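Local coordinates for protein PLP-Dependent L-Arginine Hydroxylase MppP (Streptomyces wadayamensis, PDB 5DJ3) that hydroxylates L-arginine with the help of pyridoxal 5'-phosphate, although it is built on the fold of an aminotransferase, at residues A[30-35]-A[222-227]; A[111-116]-A[338-343]; A[155-160]-A[187-192]. All coordinates share one frame; numbering follows the deposited sequence.

Overall arrangement
Along the chain the segments come as 30-35, 111-116, 155-160, 187-192, 222-227 and 338-343, so contacts 1 and 2 interlock while contact 3 is nested inside both. Contact 3 sits near the middle of the seven-stranded mixed sheet, where strands 152-156 and 184-188 end at the cofactor. Contact 2 is centred about 13 Å from it and joins the neighbouring strand 107-112 to a loop between strands 334-335 and 350-354. Contact 1, centred about 26 Å from contact 2 and 19 Å from contact 3, pairs two loops across the chain's centre from contact 2. All three touch the pyridoxal-arginine adduct, so these distant parts of the chain converge on one active site.

Contact 1 of 3, residues A[30-35]-A[222-227]; sequences ARQALS and LWPTLD. With 5DK ((E)-N~2~-({3-hydroxy-2-methyl-5-[(phosphonooxy)methyl]pyridin-4-yl}methylidene)-D-arginine), chain E.
The five-membered ring of Pro224 is enclosed by segment 30-35. The methyl of Ala30 lies over one face near the ring nitrogen, Leu34 CD2 stands on the opposite side beyond the rim, 3.9 Å from Pro224 CG, and the carbonyl oxygen of Gln32 comes in obliquely at CB and CG, from the Ala30 side, 3.4 Å from Pro224 CG. Pro224 is the centre of an inverse gamma turn in the loop between strands 212-218 and 231-235 of this aminotransferase-type fold, and the weak bond from Thr225 N to Trp223 O closes that turn. The side chain of Trp223 leaves the backbone away from segment 30-35; Leu222 CD1 lies against one face of its ring, which packs on Phe265 of helix 256-292.

Leu34 reaches the proline because its CG stands beside its own backbone N, opposite the carbonyl carbon (chi1 -69°), which brings CD2 up to the CG corner of the ring. No direct hydrogen bond joins the two segments. Ala30 O instead receives a CA-H...O contact from Pro224 CA at 3.4 Å, and two waters do the bridging. One accepts from Ala30 N at 2.9 Å and donates to Trp223 O at 2.8 Å; the other donates to Ala30 O and accepts from Leu226 N. The loops are thus held by apolar packing on the proline and by water links along the backbone.

The far end of segment 222-227 serves two neighbours. Leu226 and Leu34 both pack on Trp49 of the second subunit, which places the contact at the dimer interface. Asp227 faces the guanidinium of the bound arginine adduct, while its OD1 forms a salt bridge with Lys229. The adduct's NH2 donates to Asp227 OD2 over 3.0 Å.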
loop_
_atom_site.group_PDB
_atom_site.type_symbol
_atom_site.label_atom_id
_atom_site.label_comp_id
_atom_site.label_asym_id
_atom_site.label_seq_id
_atom_site.Cartn_x
_atom_site.Cartn_y
_atom_site.Cartn_z
ATOM N N ALA A 30 16.247 -4.349 -5.514
ATOM C CA ALA A 30 17.484 -5.107 -5.345
ATOM C C ALA A 30 17.221 -6.595 -5.379
ATOM O O ALA A 30 16.372 -7.105 -4.637
ATOM C CB ALA A 30 18.181 -4.739 -4.034
ATOM N N ARG A 31 17.973 -7.282 -6.247
ATOM C CA ARG A 31 17.904 -8.723 -6.411
ATOM C C ARG A 31 19.261 -9.405 -6.306
ATOM O O ARG A 31 19.368 -10.575 -6.683
ATOM C CB ARG A 31 17.289 -9.083 -7.768
ATOM C CG ARG A 31 15.896 -8.505 -7.994
ATOM C CD ARG A 31 15.392 -8.931 -9.373
ATOM N NE ARG A 31 14.117 -8.306 -9.717
ATOM C CZ ARG A 31 13.339 -8.725 -10.714
ATOM N NH1 ARG A 31 13.697 -9.782 -11.456
ATOM N NH2 ARG A 31 12.199 -8.088 -10.969
ATOM N N GLN A 32 20.296 -8.724 -5.821
ATOM C CA GLN A 32 21.552 -9.417 -5.564
ATOM C C GLN A 32 21.407 -10.317 -4.350
ATOM O O GLN A 32 20.443 -10.210 -3.580
ATOM C CB GLN A 32 22.690 -8.443 -5.315
ATOM C CG GLN A 32 22.512 -7.576 -4.088
ATOM C CD GLN A 32 21.730 -6.320 -4.399
ATOM O OE1 GLN A 32 20.909 -6.292 -5.304
ATOM N NE2 GLN A 32 21.983 -5.280 -3.655
ATOM N N ALA A 33 22.394 -11.196 -4.163
ATOM C CA ALA A 33 22.347 -12.120 -3.034
ATOM C C ALA A 33 22.411 -11.363 -1.715
ATOM O O ALA A 33 22.990 -10.279 -1.616
ATOM C CB ALA A 33 23.509 -13.142 -3.089
ATOM N N LEU A 34 21.829 -11.966 -0.678
ATOM C CA LEU A 34 22.028 -11.465 0.676
ATOM C C LEU A 34 23.490 -11.592 1.091
ATOM O O LEU A 34 24.163 -12.576 0.772
ATOM C CB LEU A 34 21.152 -12.256 1.649
ATOM C CG LEU A 34 19.658 -11.996 1.495
ATOM C CD1 LEU A 34 18.849 -12.984 2.298
ATOM C CD2 LEU A 34 19.339 -10.590 1.936
ATOM N N SER A 35 23.978 -10.605 1.823
ATOM C CA SER A 35 25.239 -10.768 2.529
ATOM C C SER A 35 25.087 -11.784 3.654
ATOM O O SER A 35 23.976 -12.062 4.098
ATOM C CB SER A 35 25.662 -9.451 3.139
ATOM O OG SER A 35 24.771 -9.178 4.202
ATOM N N LEU A 222 17.171 -0.123 -1.217
ATOM C CA LEU A 222 18.539 -0.337 -0.743
ATOM C C LEU A 222 18.936 -1.801 -0.777
ATOM O O LEU A 222 19.988 -2.157 -1.323
ATOM C CB LEU A 222 18.708 0.171 0.681
ATOM C CG LEU A 222 19.232 1.575 0.899
ATOM C CD1 LEU A 222 19.607 1.651 2.374
ATOM C CD2 LEU A 222 20.419 1.917 -0.020
ATOM N N TRP A 223 18.138 -2.650 -0.139
ATOM C CA TRP A 223 18.534 -3.995 0.247
ATOM C C TRP A 223 17.625 -5.018 -0.439
ATOM O O TRP A 223 16.461 -4.711 -0.737
ATOM C CB TRP A 223 18.418 -4.163 1.771
ATOM C CG TRP A 223 19.161 -3.153 2.583
ATOM C CD1 TRP A 223 20.487 -2.916 2.542
ATOM C CD2 TRP A 223 18.619 -2.253 3.561
ATOM N NE1 TRP A 223 20.822 -1.924 3.432
ATOM C CE2 TRP A 223 19.694 -1.502 4.078
ATOM C CE3 TRP A 223 17.331 -2.014 4.059
ATOM C CZ2 TRP A 223 19.527 -0.523 5.071
ATOM C CZ3 TRP A 223 17.166 -1.029 5.050
ATOM C CH2 TRP A 223 18.253 -0.303 5.541
ATOM N N PRO A 224 18.121 -6.303 -0.680
ATOM C CA PRO A 224 17.219 -7.290 -1.324
ATOM C C PRO A 224 16.262 -7.939 -0.323
ATOM O O PRO A 224 16.427 -9.054 0.141
ATOM C CB PRO A 224 18.199 -8.285 -1.945
ATOM C CG PRO A 224 19.409 -8.202 -1.096
ATOM C CD PRO A 224 19.481 -6.830 -0.498
ATOM N N THR A 225 15.204 -7.199 0.007
ATOM C CA THR A 225 14.226 -7.577 1.007
ATOM C C THR A 225 12.893 -7.989 0.381
ATOM O O THR A 225 11.853 -7.921 1.048
ATOM C CB THR A 225 13.996 -6.407 1.980
ATOM O OG1 THR A 225 13.636 -5.246 1.233
ATOM C CG2 THR A 225 15.249 -6.090 2.810
ATOM N N LEU A 226 12.892 -8.376 -0.892
ATOM C CA LEU A 226 11.696 -8.945 -1.517
ATOM C C LEU A 226 10.504 -7.999 -1.366
ATOM O O LEU A 226 9.385 -8.414 -1.068
ATOM C CB LEU A 226 11.384 -10.323 -0.923
ATOM C CG LEU A 226 12.573 -11.289 -0.917
ATOM C CD1 LEU A 226 12.315 -12.494 -0.031
ATOM C CD2 LEU A 226 12.913 -11.742 -2.348
ATOM N N ASP A 227 10.764 -6.702 -1.509
ATOM C CA ASP A 227 9.736 -5.671 -1.444
ATOM C C ASP A 227 9.081 -5.552 -0.080
ATOM O O ASP A 227 7.990 -4.981 0.041
ATOM C CB ASP A 227 8.662 -5.886 -2.509
ATOM C CG ASP A 227 8.939 -5.089 -3.732
ATOM O OD1 ASP A 227 9.083 -3.856 -3.573
ATOM O OD2 ASP A 227 9.057 -5.687 -4.824
HETATM C C2 5DK E . 11.210 6.944 -6.458
HETATM C C3 5DK E . 11.309 5.772 -7.193
HETATM C C4 5DK E . 10.340 4.778 -7.066
HETATM C C5 5DK E . 9.294 5.051 -6.183
HETATM C C6 5DK E . 9.261 6.245 -5.474
HETATM C CB 5DK E . 10.782 0.900 -8.678
HETATM O O3 5DK E . 12.397 5.647 -8.053
HETATM O O1P 5DK E . 8.441 0.890 -3.671
HETATM O O2P 5DK E . 6.447 2.243 -4.325
HETATM O O3P 5DK E . 7.577 0.885 -6.007
HETATM O O4P 5DK E . 8.776 3.000 -5.203
HETATM N N 5DK E . 11.395 3.234 -8.519
HETATM P P 5DK E . 7.826 1.734 -4.784
HETATM C C2A 5DK E . 12.303 8.001 -6.675
HETATM C C4A 5DK E . 10.351 3.424 -7.838
HETATM C C5A 5DK E . 8.192 4.007 -5.977
HETATM N N1 5DK E . 10.201 7.151 -5.621
HETATM C CA 5DK E . 11.143 2.158 -9.476
HETATM C C 5DK E . 12.379 1.873 -10.336
HETATM O O 5DK E . 13.340 2.657 -10.406
HETATM C CG 5DK E . 9.648 0.076 -9.340
HETATM C CD 5DK E . 8.840 -0.679 -8.258
HETATM N NE 5DK E . 9.472 -1.980 -7.996
HETATM C CZ 5DK E . 8.728 -3.042 -7.303
HETATM N NH1 5DK E . 7.576 -2.722 -6.448
HETATM N NH2 5DK E . 9.102 -4.235 -7.430
HETATM O OXT 5DK E . 12.496 0.838 -11.038
HETATM O O HOH W 1 15.377 -3.400 -2.951
HETATM O O HOH W 2 14.840 -9.101 -2.968
#

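Contact 2 of 3, residues A[111-116]-A[338-343]; sequences VHPTFD and QFHWAE. With 5DK ((E)-N~2~-({3-hydroxy-2-methyl-5-[(phosphonooxy)methyl]pyridin-4-yl}methylidene)-D-arginine), chain E.
Phe339 O is gripped from both segments: Thr114 N donates to it over 3.0 Å (N-H...O angle 151°), and Trp341 N adds a weak bond from within its own loop. Pro113 CB presses on the same oxygen. This joins the end of strand 107-112 to the loop between strands 334-335 and 350-354, at a point where a cis peptide precedes Pro113.

A second bond runs from Trp341 NE1 to Val111 O, 3.0 Å long and nearly straight at 163°, with the acceptor in the plane of the indole. Around it His112, His340 and Trp341 form an aromatic cluster. The imidazole of His112 points its CD2 edge at the face of the Trp341 five-membered ring, the planes 79° apart, and His340 in turn sets its edge against the face of His112. His112 can reach in because its CG lies opposite the backbone N (chi1 -177°); its ND1 is held by Glu133. Ala342 CB covers one face of the same imidazole in a CH-pi contact, 4.0 Å from the centroid, while Pro113 CB sits over the centre of the His340 ring at 3.7 Å. A leucine in place of Trp341 would probably leave Val111 O without this donor and His112 without the aromatic face its edge rests on.

Two residues of segment 111-116 point to chemistry. Asp116, whose CB lies against Gln338 O, binds two magnesium ions in a crystal structure of this protein, sharing the second with Asp120. Phe115 lays its face over the pyridoxal side of the adduct, with Phe115 CD2 3.2 Å from ligand C4. Thr114 is held through N by Phe339 and through OG1 by Thr156 and Asn159, which is likely to steady the backbone just before this phenylalanine and so the face it offers the cofactor.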
loop_
_atom_site.group_PDB
_atom_site.type_symbol
_atom_site.label_atom_id
_atom_site.label_comp_id
_atom_site.label_asym_id
_atom_site.label_seq_id
_atom_site.Cartn_x
_atom_site.Cartn_y
_atom_site.Cartn_z
ATOM N N VAL A 111 10.794 18.160 -10.774
ATOM C CA VAL A 111 12.027 17.876 -11.500
ATOM C C VAL A 111 11.746 16.935 -12.680
ATOM O O VAL A 111 10.930 15.997 -12.607
ATOM C CB VAL A 111 13.111 17.305 -10.565
ATOM C CG1 VAL A 111 12.752 15.879 -10.046
ATOM C CG2 VAL A 111 14.417 17.242 -11.304
ATOM N N HIS A 112 12.450 17.189 -13.769
ATOM C CA HIS A 112 12.291 16.491 -15.023
ATOM C C HIS A 112 13.700 16.228 -15.587
ATOM O O HIS A 112 14.491 17.169 -15.699
ATOM C CB HIS A 112 11.447 17.355 -15.986
ATOM C CG HIS A 112 11.147 16.709 -17.301
ATOM N ND1 HIS A 112 11.673 17.161 -18.489
ATOM C CD2 HIS A 112 10.351 15.658 -17.618
ATOM C CE1 HIS A 112 11.215 16.420 -19.483
ATOM N NE2 HIS A 112 10.421 15.490 -18.980
ATOM N N PRO A 113 14.033 14.969 -15.925
ATOM C CA PRO A 113 13.208 13.763 -15.795
ATOM C C PRO A 113 13.109 13.327 -14.342
ATOM O O PRO A 113 13.835 13.871 -13.515
ATOM C CB PRO A 113 13.971 12.725 -16.625
ATOM C CG PRO A 113 15.369 13.059 -16.454
ATOM C CD PRO A 113 15.402 14.617 -16.360
ATOM N N THR A 114 12.213 12.395 -14.039
ATOM C CA THR A 114 12.191 11.710 -12.746
ATOM C C THR A 114 11.373 10.440 -12.957
ATOM O O THR A 114 10.887 10.183 -14.057
ATOM C CB THR A 114 11.652 12.630 -11.609
ATOM O OG1 THR A 114 11.965 12.081 -10.331
ATOM C CG2 THR A 114 10.169 12.842 -11.654
ATOM N N PHE A 115 11.276 9.621 -11.910
ATOM C CA PHE A 115 10.399 8.454 -11.914
ATOM C C PHE A 115 8.962 8.866 -12.202
ATOM O O PHE A 115 8.415 9.759 -11.552
ATOM C CB PHE A 115 10.479 7.726 -10.568
ATOM C CG PHE A 115 9.675 6.456 -10.513
ATOM C CD1 PHE A 115 9.796 5.495 -11.503
ATOM C CD2 PHE A 115 8.786 6.238 -9.471
ATOM C CE1 PHE A 115 9.055 4.323 -11.455
ATOM C CE2 PHE A 115 8.048 5.065 -9.397
ATOM C CZ PHE A 115 8.165 4.105 -10.397
ATOM N N ASP A 116 8.358 8.223 -13.208
ATOM C CA ASP A 116 7.167 8.765 -13.854
ATOM C C ASP A 116 5.909 8.585 -13.019
ATOM O O ASP A 116 4.949 9.351 -13.206
ATOM C CB ASP A 116 6.984 8.131 -15.227
ATOM C CG ASP A 116 6.851 6.649 -15.155
ATOM O OD1 ASP A 116 7.530 6.036 -14.306
ATOM O OD2 ASP A 116 6.066 6.101 -15.947
ATOM N N GLN A 338 10.028 7.103 -20.552
ATOM C CA GLN A 338 8.968 7.309 -19.566
ATOM C C GLN A 338 9.399 8.262 -18.453
ATOM O O GLN A 338 8.533 8.865 -17.820
ATOM C CB GLN A 338 8.506 5.960 -18.965
ATOM C CG GLN A 338 9.653 5.210 -18.120
ATOM C CD GLN A 338 9.216 3.903 -17.406
ATOM O OE1 GLN A 338 8.894 2.905 -18.048
ATOM N NE2 GLN A 338 9.227 3.916 -16.074
ATOM N N PHE A 339 10.717 8.436 -18.232
ATOM C CA PHE A 339 11.218 9.309 -17.180
ATOM C C PHE A 339 11.096 10.777 -17.558
ATOM O O PHE A 339 10.982 11.650 -16.682
ATOM C CB PHE A 339 12.688 8.976 -16.877
ATOM C CG PHE A 339 12.914 7.546 -16.414
ATOM C CD1 PHE A 339 12.596 7.169 -15.130
ATOM C CD2 PHE A 339 13.462 6.597 -17.265
ATOM C CE1 PHE A 339 12.800 5.862 -14.686
ATOM C CE2 PHE A 339 13.670 5.295 -16.836
ATOM C CZ PHE A 339 13.338 4.925 -15.539
ATOM N N HIS A 340 11.148 11.060 -18.849
ATOM C CA HIS A 340 10.973 12.411 -19.355
ATOM C C HIS A 340 9.475 12.675 -19.527
ATOM O O HIS A 340 8.922 12.742 -20.628
ATOM C CB HIS A 340 11.770 12.571 -20.634
ATOM C CG HIS A 340 13.214 12.238 -20.446
ATOM N ND1 HIS A 340 14.178 13.208 -20.284
ATOM C CD2 HIS A 340 13.846 11.044 -20.313
ATOM C CE1 HIS A 340 15.355 12.621 -20.118
ATOM N NE2 HIS A 340 15.181 11.313 -20.128
ATOM N N TRP A 341 8.825 12.837 -18.369
ATOM C CA TRP A 341 7.370 12.823 -18.273
ATOM C C TRP A 341 6.703 14.040 -18.912
ATOM O O TRP A 341 5.487 14.025 -19.101
ATOM C CB TRP A 341 6.989 12.703 -16.805
ATOM C CG TRP A 341 7.584 13.782 -15.959
ATOM C CD1 TRP A 341 8.678 13.685 -15.164
ATOM C CD2 TRP A 341 7.108 15.129 -15.828
ATOM N NE1 TRP A 341 8.932 14.898 -14.548
ATOM C CE2 TRP A 341 7.970 15.792 -14.931
ATOM C CE3 TRP A 341 6.031 15.835 -16.371
ATOM C CZ2 TRP A 341 7.798 17.135 -14.578
ATOM C CZ3 TRP A 341 5.865 17.193 -16.028
ATOM C CH2 TRP A 341 6.738 17.815 -15.138
ATOM N N ALA A 342 7.444 15.089 -19.232
ATOM C CA ALA A 342 6.894 16.222 -19.966
ATOM C C ALA A 342 7.316 16.247 -21.426
ATOM O O ALA A 342 6.707 16.983 -22.200
ATOM C CB ALA A 342 7.318 17.543 -19.310
ATOM N N GLU A 343 8.363 15.495 -21.798
ATOM C CA GLU A 343 8.845 15.434 -23.177
ATOM C C GLU A 343 9.551 14.103 -23.407
ATOM O O GLU A 343 10.781 14.028 -23.404
ATOM C CB GLU A 343 9.801 16.586 -23.470
ATOM C CG GLU A 343 10.017 16.835 -24.938
ATOM C CD GLU A 343 8.745 17.322 -25.644
ATOM O OE1 GLU A 343 8.011 16.482 -26.213
ATOM O OE2 GLU A 343 8.477 18.539 -25.620
HETATM C C2 5DK E . 11.210 6.944 -6.458
HETATM C C3 5DK E . 11.309 5.772 -7.193
HETATM C C4 5DK E . 10.340 4.778 -7.066
HETATM C C5 5DK E . 9.294 5.051 -6.183
HETATM C C6 5DK E . 9.261 6.245 -5.474
HETATM C CB 5DK E . 10.782 0.900 -8.678
HETATM O O3 5DK E . 12.397 5.647 -8.053
HETATM O O1P 5DK E . 8.441 0.890 -3.671
HETATM O O2P 5DK E . 6.447 2.243 -4.325
HETATM O O3P 5DK E . 7.577 0.885 -6.007
HETATM O O4P 5DK E . 8.776 3.000 -5.203
HETATM N N 5DK E . 11.395 3.234 -8.519
HETATM P P 5DK E . 7.826 1.734 -4.784
HETATM C C2A 5DK E . 12.303 8.001 -6.675
HETATM C C4A 5DK E . 10.351 3.424 -7.838
HETATM C C5A 5DK E . 8.192 4.007 -5.977
HETATM N N1 5DK E . 10.201 7.151 -5.621
HETATM C CA 5DK E . 11.143 2.158 -9.476
HETATM C C 5DK E . 12.379 1.873 -10.336
HETATM O O 5DK E . 13.340 2.657 -10.406
HETATM C CG 5DK E . 9.648 0.076 -9.340
HETATM C CD 5DK E . 8.840 -0.679 -8.258
HETATM N NE 5DK E . 9.472 -1.980 -7.996
HETATM C CZ 5DK E . 8.728 -3.042 -7.303
HETATM N NH1 5DK E . 7.576 -2.722 -6.448
HETATM N NH2 5DK E . 9.102 -4.235 -7.430
HETATM O OXT 5DK E . 12.496 0.838 -11.038
#

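Contact 3 of 3, residues A[155-160]-A[187-192]; sequences VTTPNN and LDTSFR. With 5DK ((E)-N~2~-({3-hydroxy-2-methyl-5-[(phosphonooxy)methyl]pyridin-4-yl}methylidene)-D-arginine), chain E.
Thr156 and Asp188 lie side by side on neighbouring parallel strands, their side chains pointing the same way on the face of the sheet where both meet the cofactor. Val155 and Leu187 pack together on the sheet's other face, Val155 CB 4.0 Å from Leu187 CD2. These strands belong to the beta-alpha-beta unit completed by helix 168-181, and the backbone pairs through Asp188 N to Val155 O (2.9 Å) and Thr157 N to Asp188 O (2.8 Å).

With CG opposite its backbone N (chi1 173°), Asp188 extends its carboxylate to the pyridine ring, where OD2 comes 2.6 Å from ligand N1. The other oxygen, OD1, accepts from Ser190 N at 3.0 Å in an Asx turn, which is likely to fix the rotation of the carboxylate. Thr156 CG2 lies beside the cofactor methyl.

Beyond the strands, Asn160 and Phe191 meet at an angle, amide and ring planes 70° apart, with Asn160 CB 3.6 Å from Phe191 CE1. The ring's edge faces the ligand phenolic oxygen O3. Asn160 ND2 donates to ligand O3 at 2.6 Å and also to ligand O, a carboxylate oxygen of the adduct; its OD1 is taken by Arg352. Pro158, after a cis peptide, packs on Phe191, and a water links Pro158 O, Asp188 O and Phe191 N.

The pyridine nitrogen thus faces a carboxylate and the phenolic oxygen an amide donor, as in aspartate aminotransferase. Such a setting would probably favour a protonated ring nitrogen, and with it the cofactor's capacity to withdraw electrons from the bound amino acid.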
loop_
_atom_site.group_PDB
_atom_site.type_symbol
_atom_site.label_atom_id
_atom_site.label_comp_id
_atom_site.label_asym_id
_atom_site.label_seq_id
_atom_site.Cartn_x
_atom_site.Cartn_y
_atom_site.Cartn_z
ATOM N N VAL A 155 11.187 17.735 -5.621
ATOM C CA VAL A 155 12.500 17.321 -6.098
ATOM C C VAL A 155 12.727 15.871 -5.691
ATOM O O VAL A 155 12.536 15.525 -4.523
ATOM C CB VAL A 155 13.616 18.232 -5.532
ATOM C CG1 VAL A 155 15.020 17.764 -6.040
ATOM C CG2 VAL A 155 13.372 19.697 -5.897
ATOM N N THR A 156 13.172 15.041 -6.634
ATOM C CA THR A 156 13.607 13.667 -6.347
ATOM C C THR A 156 15.126 13.685 -6.215
ATOM O O THR A 156 15.819 14.045 -7.166
ATOM C CB THR A 156 13.191 12.679 -7.442
ATOM O OG1 THR A 156 11.777 12.780 -7.691
ATOM C CG2 THR A 156 13.533 11.188 -7.027
ATOM N N THR A 157 15.641 13.333 -5.035
ATOM C CA THR A 157 17.087 13.424 -4.790
ATOM C C THR A 157 17.559 12.349 -3.817
ATOM O O THR A 157 16.986 12.243 -2.731
ATOM C CB THR A 157 17.521 14.839 -4.231
ATOM O OG1 THR A 157 18.954 14.862 -3.994
ATOM C CG2 THR A 157 16.765 15.212 -2.958
ATOM N N PRO A 158 18.575 11.523 -4.209
ATOM C CA PRO A 158 19.171 11.441 -5.557
ATOM C C PRO A 158 18.112 11.136 -6.581
ATOM O O PRO A 158 17.225 10.339 -6.277
ATOM C CB PRO A 158 20.170 10.274 -5.461
ATOM C CG PRO A 158 20.375 10.072 -4.043
ATOM C CD PRO A 158 19.134 10.487 -3.329
ATOM N N ASN A 159 18.164 11.793 -7.735
ATOM C CA ASN A 159 17.146 11.586 -8.754
ATOM C C ASN A 159 17.311 10.213 -9.396
ATOM O O ASN A 159 18.411 9.652 -9.476
ATOM C CB ASN A 159 17.223 12.641 -9.851
ATOM C CG ASN A 159 15.926 12.773 -10.652
ATOM O OD1 ASN A 159 14.870 12.218 -10.285
ATOM N ND2 ASN A 159 15.985 13.544 -11.735
ATOM N N ASN A 160 16.188 9.693 -9.843
ATOM C CA ASN A 160 16.078 8.494 -10.623
ATOM C C ASN A 160 15.494 8.977 -11.913
ATOM O O ASN A 160 14.372 9.440 -11.892
ATOM C CB ASN A 160 15.152 7.511 -9.938
ATOM C CG ASN A 160 14.735 6.377 -10.810
ATOM O OD1 ASN A 160 15.247 6.159 -11.914
ATOM N ND2 ASN A 160 13.830 5.580 -10.281
ATOM N N LEU A 187 10.301 16.624 -1.084
ATOM C CA LEU A 187 11.438 15.833 -1.546
ATOM C C LEU A 187 11.107 14.343 -1.560
ATOM O O LEU A 187 10.445 13.829 -0.654
ATOM C CB LEU A 187 12.666 16.044 -0.670
ATOM C CG LEU A 187 13.123 17.437 -0.266
ATOM C CD1 LEU A 187 14.352 17.359 0.627
ATOM C CD2 LEU A 187 13.435 18.282 -1.493
ATOM N N ASP A 188 11.572 13.642 -2.592
ATOM C CA ASP A 188 11.532 12.185 -2.620
ATOM C C ASP A 188 12.971 11.679 -2.541
ATOM O O ASP A 188 13.792 11.956 -3.423
ATOM C CB ASP A 188 10.797 11.677 -3.870
ATOM C CG ASP A 188 10.874 10.126 -4.035
ATOM O OD1 ASP A 188 11.861 9.507 -3.584
ATOM O OD2 ASP A 188 9.941 9.526 -4.619
ATOM N N THR A 189 13.268 10.937 -1.488
ATOM C CA THR A 189 14.642 10.580 -1.147
ATOM C C THR A 189 14.852 9.066 -1.118
ATOM O O THR A 189 15.718 8.558 -0.398
ATOM C CB THR A 189 15.030 11.211 0.190
ATOM O OG1 THR A 189 14.120 10.782 1.227
ATOM C CG2 THR A 189 15.015 12.733 0.075
ATOM N N SER A 190 14.085 8.344 -1.934
ATOM C CA SER A 190 14.150 6.893 -1.967
ATOM C C SER A 190 15.557 6.376 -2.256
ATOM O O SER A 190 15.904 5.281 -1.810
ATOM C CB SER A 190 13.152 6.352 -2.992
ATOM O OG SER A 190 13.648 6.476 -4.285
ATOM N N PHE A 191 16.381 7.115 -2.998
ATOM C CA PHE A 191 17.694 6.602 -3.369
ATOM C C PHE A 191 18.785 7.106 -2.437
ATOM O O PHE A 191 19.978 6.863 -2.673
ATOM C CB PHE A 191 17.992 6.944 -4.812
ATOM C CG PHE A 191 17.348 6.010 -5.775
ATOM C CD1 PHE A 191 16.056 6.235 -6.216
ATOM C CD2 PHE A 191 18.004 4.875 -6.201
ATOM C CE1 PHE A 191 15.447 5.371 -7.097
ATOM C CE2 PHE A 191 17.394 3.990 -7.065
ATOM C CZ PHE A 191 16.130 4.238 -7.519
ATOM N N ARG A 192 18.381 7.727 -1.335
ATOM C CA ARG A 192 19.315 8.398 -0.454
ATOM C C ARG A 192 20.479 7.498 -0.098
ATOM O O ARG A 192 21.638 7.914 -0.125
ATOM C CB ARG A 192 18.590 8.837 0.818
ATOM C CG ARG A 192 19.503 9.670 1.731
ATOM C CD ARG A 192 18.931 9.828 3.106
ATOM N NE ARG A 192 17.712 10.629 3.148
ATOM C CZ ARG A 192 17.676 11.946 3.030
ATOM N NH1 ARG A 192 18.790 12.644 2.807
ATOM N NH2 ARG A 192 16.526 12.591 3.161
HETATM C C2 5DK E . 11.210 6.944 -6.458
HETATM C C3 5DK E . 11.309 5.772 -7.193
HETATM C C4 5DK E . 10.340 4.778 -7.066
HETATM C C5 5DK E . 9.294 5.051 -6.183
HETATM C C6 5DK E . 9.261 6.245 -5.474
HETATM C CB 5DK E . 10.782 0.900 -8.678
HETATM O O3 5DK E . 12.397 5.647 -8.053
HETATM O O1P 5DK E . 8.441 0.890 -3.671
HETATM O O2P 5DK E . 6.447 2.243 -4.325
HETATM O O3P 5DK E . 7.577 0.885 -6.007
HETATM O O4P 5DK E . 8.776 3.000 -5.203
HETATM N N 5DK E . 11.395 3.234 -8.519
HETATM P P 5DK E . 7.826 1.734 -4.784
HETATM C C2A 5DK E . 12.303 8.001 -6.675
HETATM C C4A 5DK E . 10.351 3.424 -7.838
HETATM C C5A 5DK E . 8.192 4.007 -5.977
HETATM N N1 5DK E . 10.201 7.151 -5.621
HETATM C CA 5DK E . 11.143 2.158 -9.476
HETATM C C 5DK E . 12.379 1.873 -10.336
HETATM O O 5DK E . 13.340 2.657 -10.406
HETATM C CG 5DK E . 9.648 0.076 -9.340
HETATM C CD 5DK E . 8.840 -0.679 -8.258
HETATM N NE 5DK E . 9.472 -1.980 -7.996
HETATM C CZ 5DK E . 8.728 -3.042 -7.303
HETATM N NH1 5DK E . 7.576 -2.722 -6.448
HETATM N NH2 5DK E . 9.102 -4.235 -7.430
HETATM O OXT 5DK E . 12.496 0.838 -11.038
HETATM O O HOH W 3 15.585 9.523 -4.329
#